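Local coordinates for protein CptN Toxin (PDB 4RMO) that acts as the toxin of the type III CptIN toxin-antitoxin system, probably as an endoribonuclease held inactive by its bound pseudoknot RNA antitoxin, at residues D38-W46 and I146-Q154; S85-F93 and I122-L133. All coordinates share one frame; numbering follows the deposited sequence.

Interaction 1: residues D38-W46 and I146-Q154; sequences DSNYNGIYW and IQKIYERLQ
Asp38 OD2 is gripped by two well-formed bonds. The hydroxyl of Tyr150 donates to it across the contact, OH to OD2 2.6 Å, on the syn side and 27° out of the carboxylate plane, while the backbone N of Tyr41 reaches its anti lone pair at 3.1 Å, an Asx motif; the backbone N of Asn40 adds a weak bond. The other oxygen, OD1, takes the indole N-H of Trp46 almost straight on, NE1 to OD1 2.9 Å. With CG anti to the backbone nitrogen in both residues (chi1 -172° for each), Asp38 and Tyr150 approach from opposite directions, and OD2 lies at the edge of the phenol, in its plane, with carboxylate and ring 63° apart.

Apolar contacts flank this polar centre. Ile44 CD1 fits between Tyr150 CE1 and Leu153 CB, 3.9 Å from each, and Ile146 CD1 meets the benzo part of Trp46, 4.0 Å from CZ3. At the helix C-terminus Gln154 CG sits over the face of Tyr41, a CH-pi contact 4.1 Å from the ring centroid. The C-terminal helix 146-153 thus packs against the sheet near the turn linking strands 32-37 and 44-51, with Pro94 a further neighbour. Three well-formed donors converging on one buried carboxylate would probably stabilise its charged form, and they tie the turn, the strand and the helix to a single side chain.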
loop_
_atom_site.group_PDB
_atom_site.type_symbol
_atom_site.label_atom_id
_atom_site.label_comp_id
_atom_site.label_asym_id
_atom_site.label_seq_id
_atom_site.Cartn_x
_atom_site.Cartn_y
_atom_site.Cartn_z
ATOM N N ASP A 38 -19.288 4.283 -14.900
ATOM C CA ASP A 38 -20.311 4.741 -13.958
ATOM C C ASP A 38 -20.869 3.544 -13.165
ATOM O O ASP A 38 -21.115 2.489 -13.754
ATOM C CB ASP A 38 -21.426 5.416 -14.722
ATOM C CG ASP A 38 -22.412 6.091 -13.818
ATOM O OD1 ASP A 38 -22.074 7.155 -13.249
ATOM O OD2 ASP A 38 -23.560 5.613 -13.753
ATOM N N SER A 39 -21.095 3.724 -11.862
ATOM C CA SER A 39 -21.674 2.657 -10.992
ATOM C C SER A 39 -23.119 2.298 -11.315
ATOM O O SER A 39 -23.508 1.141 -11.177
ATOM C CB SER A 39 -21.666 3.079 -9.525
ATOM O OG SER A 39 -20.496 3.751 -9.186
ATOM N N ASN A 40 -23.917 3.302 -11.693
ATOM C CA ASN A 40 -25.371 3.137 -11.885
ATOM C C ASN A 40 -25.809 2.654 -13.267
ATOM O O ASN A 40 -26.769 1.903 -13.362
ATOM C CB ASN A 40 -26.110 4.421 -11.528
ATOM C CG ASN A 40 -25.780 4.923 -10.125
ATOM O OD1 ASN A 40 -25.500 6.100 -9.927
ATOM N ND2 ASN A 40 -25.771 4.019 -9.145
ATOM N N TYR A 41 -25.101 3.035 -14.328
ATOM C CA TYR A 41 -25.417 2.561 -15.693
ATOM C C TYR A 41 -24.209 2.067 -16.424
ATOM O O TYR A 41 -23.228 2.809 -16.610
ATOM C CB TYR A 41 -26.041 3.675 -16.541
ATOM C CG TYR A 41 -27.392 4.100 -16.064
ATOM C CD1 TYR A 41 -27.523 5.036 -15.053
ATOM C CD2 TYR A 41 -28.562 3.538 -16.623
ATOM C CE1 TYR A 41 -28.782 5.412 -14.595
ATOM C CE2 TYR A 41 -29.821 3.900 -16.174
ATOM C CZ TYR A 41 -29.928 4.835 -15.160
ATOM O OH TYR A 41 -31.181 5.176 -14.710
ATOM N N ASN A 42 -24.247 0.802 -16.820
ATOM C CA ASN A 42 -23.195 0.240 -17.661
ATOM C C ASN A 42 -23.233 0.957 -19.006
ATOM O O ASN A 42 -24.295 1.368 -19.472
ATOM C CB ASN A 42 -23.369 -1.287 -17.844
ATOM C CG ASN A 42 -23.117 -2.089 -16.559
ATOM O OD1 ASN A 42 -21.979 -2.233 -16.128
ATOM N ND2 ASN A 42 -24.173 -2.645 -15.970
ATOM N N GLY A 43 -22.074 1.146 -19.613
ATOM C CA GLY A 43 -21.990 1.839 -20.902
ATOM C C GLY A 43 -21.903 3.350 -20.773
ATOM O O GLY A 43 -21.874 4.048 -21.789
ATOM N N ILE A 44 -21.821 3.858 -19.547
ATOM C CA ILE A 44 -21.461 5.251 -19.321
ATOM C C ILE A 44 -20.100 5.291 -18.623
ATOM O O ILE A 44 -19.884 4.592 -17.639
ATOM C CB ILE A 44 -22.512 5.987 -18.509
ATOM C CG1 ILE A 44 -23.837 5.978 -19.288
ATOM C CG2 ILE A 44 -22.078 7.420 -18.207
ATOM C CD1 ILE A 44 -24.950 6.805 -18.661
ATOM N N TYR A 45 -19.199 6.128 -19.147
ATOM C CA TYR A 45 -17.804 6.140 -18.749
ATOM C C TYR A 45 -17.400 7.543 -18.406
ATOM O O TYR A 45 -17.829 8.475 -19.065
ATOM C CB TYR A 45 -16.941 5.620 -19.896
ATOM C CG TYR A 45 -17.423 4.299 -20.440
ATOM C CD1 TYR A 45 -17.226 3.116 -19.733
ATOM C CD2 TYR A 45 -18.098 4.229 -21.651
ATOM C CE1 TYR A 45 -17.668 1.902 -20.229
ATOM C CE2 TYR A 45 -18.570 3.034 -22.147
ATOM C CZ TYR A 45 -18.349 1.870 -21.436
ATOM O OH TYR A 45 -18.799 0.679 -21.939
ATOM N N TRP A 46 -16.595 7.699 -17.361
ATOM C CA TRP A 46 -16.210 9.007 -16.891
ATOM C C TRP A 46 -14.823 9.331 -17.452
ATOM O O TRP A 46 -13.869 8.548 -17.317
ATOM C CB TRP A 46 -16.247 9.091 -15.380
ATOM C CG TRP A 46 -17.629 9.126 -14.911
ATOM C CD1 TRP A 46 -18.393 8.059 -14.515
ATOM C CD2 TRP A 46 -18.466 10.274 -14.822
ATOM N NE1 TRP A 46 -19.675 8.490 -14.207
ATOM C CE2 TRP A 46 -19.736 9.846 -14.382
ATOM C CE3 TRP A 46 -18.274 11.630 -15.089
ATOM C CZ2 TRP A 46 -20.793 10.732 -14.173
ATOM C CZ3 TRP A 46 -19.318 12.514 -14.872
ATOM C CH2 TRP A 46 -20.561 12.064 -14.400
ATOM N N ILE A 146 -22.773 18.422 -16.346
ATOM C CA ILE A 146 -22.616 16.977 -16.513
ATOM C C ILE A 146 -23.901 16.185 -16.187
ATOM O O ILE A 146 -24.122 15.105 -16.769
ATOM C CB ILE A 146 -21.434 16.421 -15.700
ATOM C CG1 ILE A 146 -21.555 16.768 -14.212
ATOM C CG2 ILE A 146 -20.137 16.980 -16.251
ATOM C CD1 ILE A 146 -20.583 15.983 -13.343
ATOM N N GLN A 147 -24.758 16.743 -15.336
ATOM C CA GLN A 147 -26.075 16.125 -15.101
ATOM C C GLN A 147 -26.891 16.040 -16.423
ATOM O O GLN A 147 -27.428 14.992 -16.789
ATOM C CB GLN A 147 -26.848 16.894 -14.022
ATOM C CG GLN A 147 -28.129 16.220 -13.531
ATOM C CD GLN A 147 -27.912 14.789 -13.006
ATOM O OE1 GLN A 147 -26.814 14.427 -12.529
ATOM N NE2 GLN A 147 -28.974 13.975 -13.060
ATOM N N LYS A 148 -26.930 17.126 -17.153
ATOM C CA LYS A 148 -27.644 17.141 -18.410
ATOM C C LYS A 148 -27.067 16.101 -19.384
ATOM O O LYS A 148 -27.814 15.327 -19.986
ATOM C CB LYS A 148 -27.585 18.543 -19.023
ATOM C CG LYS A 148 -28.450 18.719 -20.256
ATOM C CD LYS A 148 -28.436 20.171 -20.700
ATOM C CE LYS A 148 -28.457 20.222 -22.221
ATOM N NZ LYS A 148 -28.917 21.529 -22.764
ATOM N N ILE A 149 -25.734 16.053 -19.487
ATOM C CA ILE A 149 -25.073 15.062 -20.366
ATOM C C ILE A 149 -25.376 13.642 -19.920
ATOM O O ILE A 149 -25.723 12.784 -20.729
ATOM C CB ILE A 149 -23.541 15.255 -20.410
ATOM C CG1 ILE A 149 -23.189 16.630 -20.983
ATOM C CG2 ILE A 149 -22.927 14.184 -21.300
ATOM C CD1 ILE A 149 -21.763 17.053 -20.727
ATOM N N TYR A 150 -25.267 13.412 -18.622
ATOM C CA TYR A 150 -25.534 12.100 -18.056
ATOM C C TYR A 150 -26.954 11.612 -18.398
ATOM O O TYR A 150 -27.132 10.487 -18.843
ATOM C CB TYR A 150 -25.361 12.176 -16.544
ATOM C CG TYR A 150 -25.398 10.888 -15.770
ATOM C CD1 TYR A 150 -24.478 9.888 -16.006
ATOM C CD2 TYR A 150 -26.282 10.716 -14.703
ATOM C CE1 TYR A 150 -24.469 8.732 -15.251
ATOM C CE2 TYR A 150 -26.278 9.568 -13.927
ATOM C CZ TYR A 150 -25.375 8.579 -14.211
ATOM O OH TYR A 150 -25.347 7.434 -13.466
ATOM N N GLU A 151 -27.943 12.483 -18.239
ATOM C CA GLU A 151 -29.352 12.116 -18.582
ATOM C C GLU A 151 -29.511 11.867 -20.068
ATOM O O GLU A 151 -30.136 10.900 -20.462
ATOM C CB GLU A 151 -30.329 13.207 -18.104
ATOM C CG GLU A 151 -30.319 13.288 -16.573
ATOM C CD GLU A 151 -31.165 14.405 -16.006
ATOM O OE1 GLU A 151 -31.610 15.283 -16.784
ATOM O OE2 GLU A 151 -31.375 14.407 -14.783
ATOM N N ARG A 152 -28.895 12.704 -20.904
ATOM C CA ARG A 152 -28.972 12.461 -22.348
ATOM C C ARG A 152 -28.418 11.099 -22.709
ATOM O O ARG A 152 -28.995 10.399 -23.552
ATOM C CB ARG A 152 -28.254 13.547 -23.125
ATOM C CG ARG A 152 -28.556 13.589 -24.615
ATOM C CD ARG A 152 -28.739 15.026 -25.123
ATOM N NE ARG A 152 -28.437 15.364 -26.528
ATOM C CZ ARG A 152 -28.370 14.531 -27.567
ATOM N NH1 ARG A 152 -28.593 13.229 -27.457
ATOM N NH2 ARG A 152 -28.074 15.036 -28.740
ATOM N N LEU A 153 -27.332 10.693 -22.042
ATOM C CA LEU A 153 -26.710 9.395 -22.345
ATOM C C LEU A 153 -27.623 8.237 -21.968
ATOM O O LEU A 153 -27.665 7.247 -22.671
ATOM C CB LEU A 153 -25.335 9.234 -21.666
ATOM C CG LEU A 153 -24.251 10.224 -22.128
ATOM C CD1 LEU A 153 -23.049 10.135 -21.215
ATOM C CD2 LEU A 153 -23.855 9.967 -23.584
ATOM N N GLN A 154 -28.356 8.356 -20.878
ATOM C CA GLN A 154 -29.371 7.333 -20.529
ATOM C C GLN A 154 -30.336 7.235 -21.760
ATOM O O GLN A 154 -31.187 8.111 -21.891
ATOM C CB GLN A 154 -30.077 7.770 -19.229
ATOM C CG GLN A 154 -29.127 7.748 -18.017
ATOM C CD GLN A 154 -29.454 8.517 -16.735
ATOM O OE1 GLN A 154 -28.563 9.217 -16.317
ATOM N NE2 GLN A 154 -30.605 8.354 -16.069
#

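Interaction 2: residues S85-F93 and I122-L133. With nucleotides of chain B.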
loop_
_atom_site.group_PDB
_atom_site.type_symbol
_atom_site.label_atom_id
_atom_site.label_comp_id
_atom_site.label_asym_id
_atom_site.label_seq_id
_atom_site.Cartn_x
_atom_site.Cartn_y
_atom_site.Cartn_z
ATOM N N SER A 85 1.571 16.397 -17.941
ATOM C CA SER A 85 0.212 16.700 -18.358
ATOM C C SER A 85 -0.652 17.036 -17.154
ATOM O O SER A 85 -0.555 16.376 -16.122
ATOM C CB SER A 85 -0.416 15.482 -19.033
ATOM O OG SER A 85 0.303 15.082 -20.195
ATOM N N ALA A 86 -1.548 18.007 -17.327
ATOM C CA ALA A 86 -2.534 18.329 -16.361
ATOM C C ALA A 86 -3.863 17.619 -16.635
ATOM O O ALA A 86 -4.393 17.709 -17.716
ATOM C CB ALA A 86 -2.755 19.824 -16.323
ATOM N N PHE A 87 -4.364 16.913 -15.626
ATOM C CA PHE A 87 -5.617 16.212 -15.655
ATOM C C PHE A 87 -6.610 17.174 -15.056
ATOM O O PHE A 87 -6.486 17.504 -13.878
ATOM C CB PHE A 87 -5.558 14.973 -14.798
ATOM C CG PHE A 87 -4.807 13.819 -15.416
ATOM C CD1 PHE A 87 -3.419 13.870 -15.593
ATOM C CD2 PHE A 87 -5.463 12.655 -15.734
ATOM C CE1 PHE A 87 -2.745 12.797 -16.108
ATOM C CE2 PHE A 87 -4.797 11.574 -16.245
ATOM C CZ PHE A 87 -3.438 11.653 -16.456
ATOM N N LEU A 88 -7.538 17.679 -15.864
ATOM C CA LEU A 88 -8.484 18.669 -15.380
ATOM C C LEU A 88 -9.693 17.908 -14.838
ATOM O O LEU A 88 -10.750 17.822 -15.457
ATOM C CB LEU A 88 -8.875 19.674 -16.428
ATOM C CG LEU A 88 -7.773 20.410 -17.206
ATOM C CD1 LEU A 88 -8.299 21.673 -17.900
ATOM C CD2 LEU A 88 -6.555 20.701 -16.406
ATOM N N ILE A 89 -9.505 17.363 -13.647
ATOM C CA ILE A 89 -10.492 16.506 -13.038
ATOM C C ILE A 89 -11.763 17.337 -12.785
ATOM O O ILE A 89 -12.878 16.823 -12.877
ATOM C CB ILE A 89 -9.935 15.911 -11.726
ATOM C CG1 ILE A 89 -8.602 15.206 -12.030
ATOM C CG2 ILE A 89 -10.928 14.954 -11.116
ATOM C CD1 ILE A 89 -7.979 14.460 -10.860
ATOM N N GLN A 90 -11.567 18.611 -12.443
ATOM C CA GLN A 90 -12.651 19.591 -12.360
ATOM C C GLN A 90 -13.661 19.490 -13.500
ATOM O O GLN A 90 -14.845 19.717 -13.295
ATOM C CB GLN A 90 -12.058 21.008 -12.349
ATOM C CG GLN A 90 -11.159 21.298 -13.540
ATOM C CD GLN A 90 -10.545 22.660 -13.488
ATOM O OE1 GLN A 90 -10.266 23.196 -12.416
ATOM N NE2 GLN A 90 -10.259 23.226 -14.672
ATOM N N ASP A 91 -13.182 19.125 -14.696
ATOM C CA ASP A 91 -13.988 19.202 -15.905
ATOM C C ASP A 91 -14.321 17.836 -16.435
ATOM O O ASP A 91 -14.584 17.649 -17.631
ATOM C CB ASP A 91 -13.247 19.998 -16.961
ATOM C CG ASP A 91 -13.121 21.443 -16.592
ATOM O OD1 ASP A 91 -14.084 22.011 -16.060
ATOM O OD2 ASP A 91 -12.069 22.055 -16.893
HETATM N N MSE A 92 -14.306 16.866 -15.554
HETATM C CA MSE A 92 -14.621 15.502 -15.972
HETATM C C MSE A 92 -16.063 15.389 -16.386
HETATM O O MSE A 92 -16.911 16.174 -15.929
HETATM C CB MSE A 92 -14.362 14.546 -14.827
HETATM C CG MSE A 92 -15.332 14.809 -13.665
HETATM SE SE MSE A 92 -14.793 13.733 -12.102
HETATM C CE MSE A 92 -15.170 11.935 -12.764
ATOM N N PHE A 93 -16.369 14.373 -17.185
ATOM C CA PHE A 93 -17.702 14.265 -17.750
ATOM C C PHE A 93 -17.974 12.885 -18.260
ATOM O O PHE A 93 -17.053 12.102 -18.451
ATOM C CB PHE A 93 -17.843 15.252 -18.930
ATOM C CG PHE A 93 -16.886 14.954 -20.065
ATOM C CD1 PHE A 93 -17.217 14.063 -21.062
ATOM C CD2 PHE A 93 -15.672 15.579 -20.124
ATOM C CE1 PHE A 93 -16.369 13.819 -22.106
ATOM C CE2 PHE A 93 -14.785 15.326 -21.151
ATOM C CZ PHE A 93 -15.140 14.419 -22.153
ATOM N N ILE A 122 -5.334 9.457 -9.046
ATOM C CA ILE A 122 -6.218 10.198 -9.921
ATOM C C ILE A 122 -7.643 9.675 -9.747
ATOM O O ILE A 122 -8.580 10.451 -9.699
ATOM C CB ILE A 122 -5.774 10.135 -11.405
ATOM C CG1 ILE A 122 -4.612 11.142 -11.612
ATOM C CG2 ILE A 122 -6.914 10.520 -12.352
ATOM C CD1 ILE A 122 -3.790 10.889 -12.845
ATOM N N GLU A 123 -7.796 8.372 -9.657
ATOM C CA GLU A 123 -9.099 7.777 -9.452
ATOM C C GLU A 123 -9.722 8.305 -8.127
ATOM O O GLU A 123 -10.908 8.645 -8.080
ATOM C CB GLU A 123 -9.026 6.233 -9.529
ATOM C CG GLU A 123 -9.509 5.621 -10.892
ATOM C CD GLU A 123 -8.514 5.564 -12.137
ATOM O OE1 GLU A 123 -7.607 6.467 -12.416
ATOM O OE2 GLU A 123 -8.701 4.570 -12.911
ATOM N N GLN A 124 -8.923 8.403 -7.080
ATOM C CA GLN A 124 -9.455 8.887 -5.811
ATOM C C GLN A 124 -9.873 10.308 -5.928
ATOM O O GLN A 124 -10.900 10.703 -5.352
ATOM C CB GLN A 124 -8.461 8.726 -4.651
ATOM C CG GLN A 124 -8.352 7.261 -4.198
ATOM C CD GLN A 124 -7.261 7.011 -3.128
ATOM O OE1 GLN A 124 -6.690 7.950 -2.558
ATOM N NE2 GLN A 124 -7.017 5.736 -2.831
ATOM N N LYS A 125 -9.062 11.101 -6.595
ATOM C CA LYS A 125 -9.369 12.509 -6.718
ATOM C C LYS A 125 -10.661 12.665 -7.496
ATOM O O LYS A 125 -11.481 13.516 -7.181
ATOM C CB LYS A 125 -8.211 13.235 -7.374
ATOM C CG LYS A 125 -7.078 13.456 -6.420
ATOM C CD LYS A 125 -5.917 14.184 -7.047
ATOM C CE LYS A 125 -4.748 14.316 -6.076
ATOM N NZ LYS A 125 -3.900 15.463 -6.460
ATOM N N ALA A 126 -10.848 11.812 -8.488
ATOM C CA ALA A 126 -11.982 11.904 -9.369
ATOM C C ALA A 126 -13.264 11.516 -8.678
ATOM O O ALA A 126 -14.327 12.055 -8.987
ATOM C CB ALA A 126 -11.770 11.011 -10.582
ATOM N N ARG A 127 -13.189 10.529 -7.803
ATOM C CA ARG A 127 -14.374 10.101 -7.047
ATOM C C ARG A 127 -14.813 11.194 -6.111
ATOM O O ARG A 127 -15.991 11.437 -5.930
ATOM C CB ARG A 127 -14.065 8.843 -6.271
ATOM C CG ARG A 127 -14.006 7.625 -7.169
ATOM C CD ARG A 127 -13.810 6.310 -6.365
ATOM N NE ARG A 127 -13.626 5.202 -7.304
ATOM C CZ ARG A 127 -14.581 4.705 -8.084
ATOM N NH1 ARG A 127 -15.830 5.155 -8.032
ATOM N NH2 ARG A 127 -14.283 3.739 -8.937
ATOM N N LYS A 128 -13.839 11.843 -5.492
ATOM C CA LYS A 128 -14.104 12.941 -4.634
ATOM C C LYS A 128 -14.716 14.135 -5.418
ATOM O O LYS A 128 -15.720 14.717 -5.009
ATOM C CB LYS A 128 -12.818 13.385 -3.977
ATOM C CG LYS A 128 -13.008 14.524 -3.018
ATOM C CD LYS A 128 -11.777 14.816 -2.183
ATOM C CE LYS A 128 -11.993 16.096 -1.358
ATOM N NZ LYS A 128 -10.759 16.620 -0.680
ATOM N N VAL A 129 -14.089 14.504 -6.526
ATOM C CA VAL A 129 -14.569 15.616 -7.290
ATOM C C VAL A 129 -15.988 15.345 -7.810
ATOM O O VAL A 129 -16.859 16.202 -7.739
ATOM C CB VAL A 129 -13.634 15.937 -8.449
ATOM C CG1 VAL A 129 -14.359 16.782 -9.482
ATOM C CG2 VAL A 129 -12.406 16.646 -7.930
ATOM N N LEU A 130 -16.207 14.163 -8.350
ATOM C CA LEU A 130 -17.527 13.824 -8.843
ATOM C C LEU A 130 -18.557 13.859 -7.706
ATOM O O LEU A 130 -19.711 14.262 -7.903
ATOM C CB LEU A 130 -17.509 12.477 -9.502
ATOM C CG LEU A 130 -18.850 12.010 -10.050
ATOM C CD1 LEU A 130 -19.360 13.016 -11.047
ATOM C CD2 LEU A 130 -18.701 10.625 -10.669
ATOM N N GLY A 131 -18.153 13.427 -6.518
ATOM C CA GLY A 131 -19.066 13.424 -5.372
ATOM C C GLY A 131 -19.501 14.824 -5.019
ATOM O O GLY A 131 -20.658 15.065 -4.705
HETATM N N MSE A 132 -18.549 15.724 -5.053
HETATM C CA MSE A 132 -18.792 17.104 -4.769
HETATM C C MSE A 132 -19.622 17.812 -5.860
HETATM O O MSE A 132 -20.542 18.561 -5.541
HETATM C CB MSE A 132 -17.450 17.811 -4.616
HETATM C CG MSE A 132 -16.751 17.451 -3.303
HETATM SE SE MSE A 132 -15.064 18.061 -3.223
HETATM C CE MSE A 132 -15.340 19.722 -2.855
ATOM N N LEU A 133 -19.317 17.534 -7.133
ATOM C CA LEU A 133 -20.114 18.055 -8.234
ATOM C C LEU A 133 -21.584 17.633 -8.120
ATOM O O LEU A 133 -22.467 18.430 -8.331
ATOM C CB LEU A 133 -19.560 17.567 -9.584
ATOM C CG LEU A 133 -18.196 18.131 -9.945
ATOM C CD1 LEU A 133 -17.688 17.500 -11.259
ATOM C CD2 LEU A 133 -18.284 19.645 -10.072
ATOM P P U B 26 -18.160 5.946 -4.572
ATOM O OP1 U B 26 -18.701 4.857 -5.422
ATOM O OP2 U B 26 -17.066 6.842 -5.041
ATOM O "O5'" U B 26 -19.269 7.013 -4.131
ATOM C "C5'" U B 26 -20.566 6.583 -3.623
ATOM C "C4'" U B 26 -21.453 7.786 -3.422
ATOM O "O4'" U B 26 -20.778 8.724 -2.533
ATOM C "C3'" U B 26 -21.781 8.571 -4.688
ATOM O "O3'" U B 26 -23.070 9.129 -4.545
ATOM C "C2'" U B 26 -20.759 9.705 -4.650
ATOM O "O2'" U B 26 -21.106 10.890 -5.331
ATOM C "C1'" U B 26 -20.672 9.987 -3.148
ATOM N N1 U B 26 -19.389 10.586 -2.751
ATOM C C2 U B 26 -19.398 11.867 -2.255
ATOM O O2 U B 26 -20.423 12.520 -2.137
ATOM N N3 U B 26 -18.163 12.371 -1.937
ATOM C C4 U B 26 -16.944 11.736 -2.062
ATOM O O4 U B 26 -15.912 12.320 -1.717
ATOM C C5 U B 26 -17.022 10.402 -2.547
ATOM C C6 U B 26 -18.209 9.895 -2.899
ATOM P P G B 3 -8.622 32.309 -17.906
ATOM O OP1 G B 3 -8.035 33.564 -17.486
ATOM O OP2 G B 3 -7.791 31.063 -17.852
ATOM O "O5'" G B 3 -9.925 31.924 -17.096
ATOM C "C5'" G B 3 -11.051 32.802 -17.025
ATOM C "C4'" G B 3 -12.261 32.035 -16.531
ATOM O "O4'" G B 3 -12.550 30.967 -17.477
ATOM C "C3'" G B 3 -12.100 31.326 -15.196
ATOM O "O3'" G B 3 -12.441 32.168 -14.095
ATOM C "C2'" G B 3 -13.118 30.205 -15.316
ATOM O "O2'" G B 3 -14.437 30.602 -15.009
ATOM C "C1'" G B 3 -12.973 29.815 -16.784
ATOM N N9 G B 3 -11.984 28.760 -16.992
ATOM C C8 G B 3 -10.645 28.921 -17.234
ATOM N N7 G B 3 -9.998 27.791 -17.312
ATOM C C5 G B 3 -10.976 26.823 -17.138
ATOM C C6 G B 3 -10.875 25.418 -17.132
ATOM O O6 G B 3 -9.881 24.720 -17.332
ATOM N N1 G B 3 -12.112 24.816 -16.914
ATOM C C2 G B 3 -13.285 25.487 -16.689
ATOM N N2 G B 3 -14.367 24.731 -16.462
ATOM N N3 G B 3 -13.389 26.804 -16.687
ATOM C C4 G B 3 -12.205 27.404 -16.932
ATOM P P A B 7 -15.010 22.440 2.431
ATOM O OP1 A B 7 -14.889 23.887 2.699
ATOM O OP2 A B 7 -14.209 21.441 3.166
ATOM O "O5'" A B 7 -16.507 22.016 2.675
ATOM C "C5'" A B 7 -17.560 22.753 2.066
ATOM C "C4'" A B 7 -18.679 21.824 1.676
ATOM O "O4'" A B 7 -18.321 21.097 0.483
ATOM C "C3'" A B 7 -19.075 20.725 2.652
ATOM O "O3'" A B 7 -19.909 21.217 3.703
ATOM C "C2'" A B 7 -19.834 19.778 1.732
ATOM O "O2'" A B 7 -21.162 20.188 1.480
ATOM C "C1'" A B 7 -19.007 19.861 0.441
ATOM N N9 A B 7 -18.002 18.802 0.312
ATOM C C8 A B 7 -16.675 18.893 0.662
ATOM N N7 A B 7 -16.015 17.774 0.522
ATOM C C5 A B 7 -16.952 16.901 -0.004
ATOM C C6 A B 7 -16.861 15.566 -0.394
ATOM N N6 A B 7 -15.730 14.856 -0.313
ATOM N N1 A B 7 -17.979 14.971 -0.867
ATOM C C2 A B 7 -19.111 15.696 -0.933
ATOM N N3 A B 7 -19.321 16.961 -0.575
ATOM C C4 A B 7 -18.184 17.517 -0.128
#
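Helix 116-134 packs against the antiparallel sheet where strand 84-87 runs into an inverse gamma turn centred on Leu88 and a short 3-10 segment, and the side chains of Phe87, Ile89 and Met92 meet those of the helix through apolar atoms. Ile122 CD1 stands over the centre of the Phe87 ring, a CH-pi contact 3.6 Å from the centroid and 11° off its normal; the extended end of Ile122 (chi2 161°) carries the methyl there. Ile89 uses two branches: CD1 reaches Lys125 CB at 3.7 Å, while CG2 nestles against Ala126 CA at 3.7 Å and also meets Val129 CG2. In selenomethionine Met92, chi1 of 66° and an extended chi2 place SE 4.0 Å from Leu130 CB, and the bend at chi3 turns CE against Ala126 CB.

The backs of both segments bind antitoxin RNA. Gly131 CA lies 3.3 Å from O2' of U26 of chain B, and Met132 CG packs on A7 of chain B. Just after the 3-10 segment, Asp91 reads the Watson-Crick edge of G3 of chain B with both oxygens: N1 to OD2 and N2 to OD1, each 2.8 Å.

Interaction 2 is nested within the chain loop that interaction 1 closes, and their centres lie about 15 Å apart. They share one apolar core: Trp46 CH2 touches Leu130 CD1 at 3.7 Å, joining strand 44-51 to helix 116-134, and Ile146 CD1 reaches Leu133 CD1 at 3.9 Å, joining helices 116-134 and 146-153, which are consecutive in the chain. Both contacts reach the same sheet, in which strands 44-51 and 84-87 are neighbours. Interaction 2 supplies polar contacts to the RNA, with residues 85-93 and 122-133 meeting G3, A7 and U26 of chain B, while interaction 1 approaches the nucleic acid only to about 4 Å at its nearest atom.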